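PDB 5IE2: oxalate--CoA ligase, which belongs to the ANL superfamily of AMP-binding enzymes and binds adenosine-5'-triphosphate. Local coordinates for residues Y279-L292 with E302-M314. Sequence-based numbering, arbitrary orientation.
Sequences YPKLRFIRSCSASL and EAFGAPVLEAYAM. With ATP (adenosine-5'-triphosphate), chain C; ACY (acetic acid), chain E.
Phe-304 turns an edge toward one face of the Tyr-279 ring in a T-shaped pair, with CD1 of Phe-304 3.9 Å above the middle of the Tyr-279 ring and the planes at 68°. The CB of Ala-303 covers one face of the Phe-304 ring, while Tyr-279 CZ lies in plane at its edge; the Tyr-279 hydroxyl is hydrogen-bonded to His-271. On the sheet face that carries Ile-285, Val-308 and Glu-310, Ile-285 CD1 approaches Phe-304 CB at 4.0 Å. One face of the Arg-286 guanidinium carries Cys-288 CB, and Ala-311 CB meets its NH2 obliquely; Arg-286 NE is hydrogen-bonded to Tyr-198 OH. Strands 284-287 and 308-314 run parallel as the two strands of a beta-alpha-beta unit whose crossover is helix 294-304. Four backbone hydrogen bonds, starting with Ile-285 N to Pro-307 O (2.9 Å) and ending with Ala-311 N to Ser-287 O, zip them together. Past this ladder, residues 289-291 and 310-314 contribute to the ATP pocket. Glu-310, its CG anti to the backbone N (chi1 -168°) and its chain extended, brings OE2 to Leu-292 N (2.9 Å), which meets the carboxylate from above its plane. The same oxygen accepts from ATP N6 (3.1 Å) and from a water shared with Ser-287 OG and Ala-290 O. ATP N6 also donates to Ala-311 O (2.9 Å), and the Tyr-312 ring presents its edge to the ribose C2'.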
# COMPACT_ATOMS: atom_id res chain seq x y z
N TYR A 279 -19.33 17.59 -4.06
CA TYR A 279 -18.41 16.44 -4.21
C TYR A 279 -18.85 15.56 -5.33
O TYR A 279 -20.04 15.46 -5.60
CB TYR A 279 -18.35 15.62 -2.91
CG TYR A 279 -17.64 16.34 -1.83
CD1 TYR A 279 -16.26 16.40 -1.82
CD2 TYR A 279 -18.35 16.99 -0.80
CE1 TYR A 279 -15.58 17.09 -0.83
CE2 TYR A 279 -17.69 17.68 0.19
CZ TYR A 279 -16.31 17.75 0.18
OH TYR A 279 -15.66 18.46 1.18
N PRO A 280 -17.90 14.89 -5.99
CA PRO A 280 -18.32 13.93 -7.01
C PRO A 280 -18.99 12.71 -6.37
O PRO A 280 -18.73 12.42 -5.19
CB PRO A 280 -17.02 13.56 -7.71
CG PRO A 280 -15.95 13.82 -6.68
CD PRO A 280 -16.45 14.99 -5.85
N LYS A 281 -19.89 12.05 -7.09
CA LYS A 281 -20.51 10.81 -6.61
C LYS A 281 -19.60 9.63 -6.90
O LYS A 281 -19.52 9.21 -8.03
CB LYS A 281 -21.86 10.54 -7.28
CG LYS A 281 -23.05 10.41 -6.34
CD LYS A 281 -24.38 10.95 -6.98
CE LYS A 281 -25.65 10.19 -6.51
NZ LYS A 281 -26.96 10.79 -6.96
N LEU A 282 -18.94 9.08 -5.89
CA LEU A 282 -18.00 7.96 -6.14
C LEU A 282 -18.74 6.62 -6.02
O LEU A 282 -19.72 6.51 -5.27
CB LEU A 282 -16.87 8.02 -5.12
CG LEU A 282 -16.11 9.32 -5.10
CD1 LEU A 282 -15.01 9.31 -3.98
CD2 LEU A 282 -15.50 9.63 -6.50
N ARG A 283 -18.27 5.62 -6.74
CA ARG A 283 -18.74 4.26 -6.60
C ARG A 283 -18.40 3.70 -5.21
O ARG A 283 -19.22 3.02 -4.59
CB ARG A 283 -18.13 3.34 -7.67
CG ARG A 283 -18.68 3.50 -9.04
CD ARG A 283 -18.71 2.08 -9.76
NE ARG A 283 -17.38 1.62 -10.04
CZ ARG A 283 -16.87 0.47 -9.61
NH1 ARG A 283 -17.55 -0.38 -8.83
NH2 ARG A 283 -15.65 0.17 -10.00
N PHE A 284 -17.20 3.99 -4.74
CA PHE A 284 -16.76 3.52 -3.41
C PHE A 284 -15.51 4.25 -3.01
O PHE A 284 -14.81 4.88 -3.82
CB PHE A 284 -16.50 1.98 -3.38
CG PHE A 284 -15.35 1.55 -4.25
CD1 PHE A 284 -14.06 1.39 -3.73
CD2 PHE A 284 -15.54 1.32 -5.61
CE1 PHE A 284 -13.01 0.98 -4.56
CE2 PHE A 284 -14.51 0.91 -6.42
CZ PHE A 284 -13.24 0.75 -5.91
N ILE A 285 -15.19 4.15 -1.73
CA ILE A 285 -13.96 4.67 -1.18
C ILE A 285 -13.31 3.48 -0.51
O ILE A 285 -14.00 2.75 0.17
CB ILE A 285 -14.21 5.81 -0.16
CG1 ILE A 285 -14.65 7.09 -0.93
CG2 ILE A 285 -12.90 6.12 0.68
CD1 ILE A 285 -15.22 8.18 0.07
N ARG A 286 -12.01 3.27 -0.74
CA ARG A 286 -11.36 2.11 -0.17
C ARG A 286 -10.34 2.49 0.92
O ARG A 286 -9.69 3.54 0.83
CB ARG A 286 -10.68 1.33 -1.32
CG ARG A 286 -9.95 0.03 -0.85
CD ARG A 286 -9.33 -0.60 -2.10
NE ARG A 286 -8.66 -1.87 -1.78
CZ ARG A 286 -7.34 -2.04 -1.64
NH1 ARG A 286 -6.47 -1.02 -1.73
NH2 ARG A 286 -6.88 -3.27 -1.39
N SER A 287 -10.22 1.61 1.95
CA SER A 287 -9.21 1.80 2.97
C SER A 287 -8.43 0.50 3.14
O SER A 287 -9.02 -0.54 3.03
CB SER A 287 -9.88 2.22 4.30
OG SER A 287 -8.91 2.47 5.34
N CYS A 288 -7.12 0.57 3.35
CA CYS A 288 -6.31 -0.66 3.52
C CYS A 288 -5.05 -0.29 4.30
O CYS A 288 -4.80 0.92 4.51
CB CYS A 288 -6.00 -1.29 2.13
SG CYS A 288 -5.31 -2.94 2.22
N SER A 289 -4.30 -1.31 4.75
CA SER A 289 -2.91 -1.23 5.27
C SER A 289 -2.81 -1.07 6.79
O SER A 289 -1.76 -1.39 7.35
CB SER A 289 -2.05 -0.11 4.65
OG SER A 289 -2.05 -0.18 3.21
N ALA A 290 -3.86 -0.54 7.42
CA ALA A 290 -3.91 -0.42 8.88
C ALA A 290 -5.38 -0.40 9.23
O ALA A 290 -6.17 -0.04 8.35
CB ALA A 290 -3.21 0.90 9.36
N SER A 291 -5.77 -0.72 10.47
CA SER A 291 -7.21 -0.85 10.73
C SER A 291 -7.93 0.46 10.60
O SER A 291 -7.43 1.53 11.05
CB SER A 291 -7.52 -1.47 12.10
OG SER A 291 -6.95 -0.68 13.09
N LEU A 292 -9.08 0.42 9.93
CA LEU A 292 -9.98 1.58 9.81
C LEU A 292 -10.99 1.53 10.98
O LEU A 292 -11.84 0.63 11.03
CB LEU A 292 -10.78 1.57 8.49
CG LEU A 292 -11.72 2.75 8.24
CD1 LEU A 292 -10.93 4.01 7.99
CD2 LEU A 292 -12.64 2.51 7.02
N GLU A 302 -20.57 9.56 5.79
CA GLU A 302 -21.42 10.75 6.00
C GLU A 302 -20.92 11.96 5.22
O GLU A 302 -21.71 12.75 4.68
CB GLU A 302 -21.47 11.10 7.48
CG GLU A 302 -22.39 12.29 7.77
CD GLU A 302 -23.84 11.95 7.44
OE1 GLU A 302 -24.36 10.96 8.01
OE2 GLU A 302 -24.46 12.65 6.59
N ALA A 303 -19.61 12.13 5.18
CA ALA A 303 -19.02 13.29 4.51
C ALA A 303 -19.19 13.20 3.01
O ALA A 303 -19.53 14.20 2.38
CB ALA A 303 -17.55 13.41 4.85
N PHE A 304 -18.91 12.03 2.42
CA PHE A 304 -18.81 11.96 0.95
C PHE A 304 -19.84 11.10 0.23
O PHE A 304 -19.86 11.05 -1.00
CB PHE A 304 -17.40 11.49 0.57
CG PHE A 304 -16.33 12.31 1.23
CD1 PHE A 304 -16.35 13.73 1.15
CD2 PHE A 304 -15.37 11.71 2.03
CE1 PHE A 304 -15.38 14.49 1.77
CE2 PHE A 304 -14.37 12.44 2.65
CZ PHE A 304 -14.38 13.87 2.56
N GLY A 305 -20.67 10.40 0.99
CA GLY A 305 -21.84 9.72 0.49
C GLY A 305 -21.56 8.50 -0.36
O GLY A 305 -22.38 8.14 -1.20
N ALA A 306 -20.40 7.86 -0.17
CA ALA A 306 -20.08 6.64 -0.91
C ALA A 306 -19.80 5.51 0.08
O ALA A 306 -19.33 5.78 1.19
CB ALA A 306 -18.86 6.86 -1.81
N PRO A 307 -20.08 4.27 -0.32
CA PRO A 307 -19.72 3.14 0.57
C PRO A 307 -18.21 3.04 0.80
O PRO A 307 -17.42 3.19 -0.14
CB PRO A 307 -20.24 1.90 -0.19
CG PRO A 307 -20.19 2.35 -1.66
CD PRO A 307 -20.65 3.81 -1.60
N VAL A 308 -17.82 2.75 2.04
CA VAL A 308 -16.40 2.66 2.41
C VAL A 308 -16.05 1.21 2.63
O VAL A 308 -16.64 0.58 3.52
CB VAL A 308 -16.10 3.49 3.64
CG1 VAL A 308 -14.65 3.27 4.11
CG2 VAL A 308 -16.31 4.99 3.29
N LEU A 309 -15.17 0.68 1.79
CA LEU A 309 -14.83 -0.75 1.78
C LEU A 309 -13.41 -0.94 2.29
O LEU A 309 -12.44 -0.46 1.67
CB LEU A 309 -14.95 -1.31 0.35
CG LEU A 309 -16.25 -0.92 -0.37
CD1 LEU A 309 -16.24 -1.50 -1.81
CD2 LEU A 309 -17.50 -1.47 0.43
N GLU A 310 -13.29 -1.64 3.41
CA GLU A 310 -11.99 -1.92 3.98
C GLU A 310 -11.41 -3.23 3.46
O GLU A 310 -12.13 -4.23 3.32
CB GLU A 310 -12.11 -1.99 5.52
CG GLU A 310 -10.73 -1.98 6.17
CD GLU A 310 -10.74 -2.02 7.69
OE1 GLU A 310 -11.81 -2.22 8.30
OE2 GLU A 310 -9.63 -1.86 8.27
N ALA A 311 -10.13 -3.19 3.15
CA ALA A 311 -9.41 -4.38 2.67
C ALA A 311 -8.22 -4.65 3.61
O ALA A 311 -7.79 -3.76 4.34
CB ALA A 311 -8.90 -4.16 1.25
N TYR A 312 -7.66 -5.86 3.50
CA TYR A 312 -6.49 -6.32 4.25
C TYR A 312 -5.44 -6.78 3.24
O TYR A 312 -5.76 -7.47 2.28
CB TYR A 312 -6.94 -7.45 5.19
CG TYR A 312 -5.87 -8.36 5.78
CD1 TYR A 312 -4.80 -7.85 6.53
CD2 TYR A 312 -6.03 -9.74 5.72
CE1 TYR A 312 -3.85 -8.72 7.16
CE2 TYR A 312 -5.12 -10.60 6.35
CZ TYR A 312 -4.04 -10.09 7.04
OH TYR A 312 -3.15 -10.97 7.61
N ALA A 313 -4.20 -6.32 3.42
CA ALA A 313 -3.17 -6.52 2.40
C ALA A 313 -1.77 -6.51 2.99
O ALA A 313 -1.59 -6.03 4.08
CB ALA A 313 -3.25 -5.41 1.32
N MET A 314 -0.80 -7.08 2.28
CA MET A 314 0.58 -7.03 2.77
C MET A 314 1.53 -7.22 1.61
O MET A 314 1.17 -7.74 0.55
CB MET A 314 0.81 -8.09 3.88
CG MET A 314 0.81 -9.56 3.37
SD MET A 314 0.75 -10.69 4.79
CE MET A 314 2.13 -10.19 5.84
PG ATP C . 7.04 -5.52 8.61
O1G ATP C . 6.76 -5.81 10.08
O2G ATP C . 8.44 -5.10 8.34
O3G ATP C . 6.62 -6.69 7.72
PB ATP C . 4.53 -4.30 7.85
O1B ATP C . 3.85 -3.01 8.26
O2B ATP C . 4.04 -5.62 8.35
O3B ATP C . 6.14 -4.23 8.15
PA ATP C . 3.32 -4.13 5.17
O1A ATP C . 3.41 -5.33 4.23
O2A ATP C . 3.43 -2.76 4.62
O3A ATP C . 4.53 -4.28 6.22
O5' ATP C . 2.02 -4.30 6.08
C5' ATP C . 1.16 -5.47 6.08
C4' ATP C . 0.53 -5.54 7.48
O4' ATP C . -0.39 -4.44 7.64
C3' ATP C . -0.38 -6.73 7.64
O3' ATP C . 0.40 -7.88 7.96
C2' ATP C . -1.29 -6.31 8.77
O2' ATP C . -0.56 -6.39 10.01
C1' ATP C . -1.45 -4.85 8.49
N9 ATP C . -2.72 -4.54 7.79
C8 ATP C . -2.94 -4.41 6.47
N7 ATP C . -4.26 -4.09 6.27
C5 ATP C . -4.84 -4.00 7.51
C6 ATP C . -6.20 -3.67 8.01
N6 ATP C . -7.19 -3.33 7.13
N1 ATP C . -6.37 -3.68 9.35
C2 ATP C . -5.36 -3.98 10.21
N3 ATP C . -4.10 -4.29 9.82
C4 ATP C . -3.82 -4.30 8.49
C ACY E . -0.66 -3.09 2.09
O ACY E . -1.63 -2.25 2.01
OXT ACY E . -0.37 -3.94 1.20
CH3 ACY E . 0.17 -3.09 3.35
O HOH W 1 -18.85 10.48 -3.21
O HOH W 2 -21.90 7.49 -4.18
O HOH W 3 -8.18 0.04 6.46
O HOH W 4 -11.67 -2.26 10.85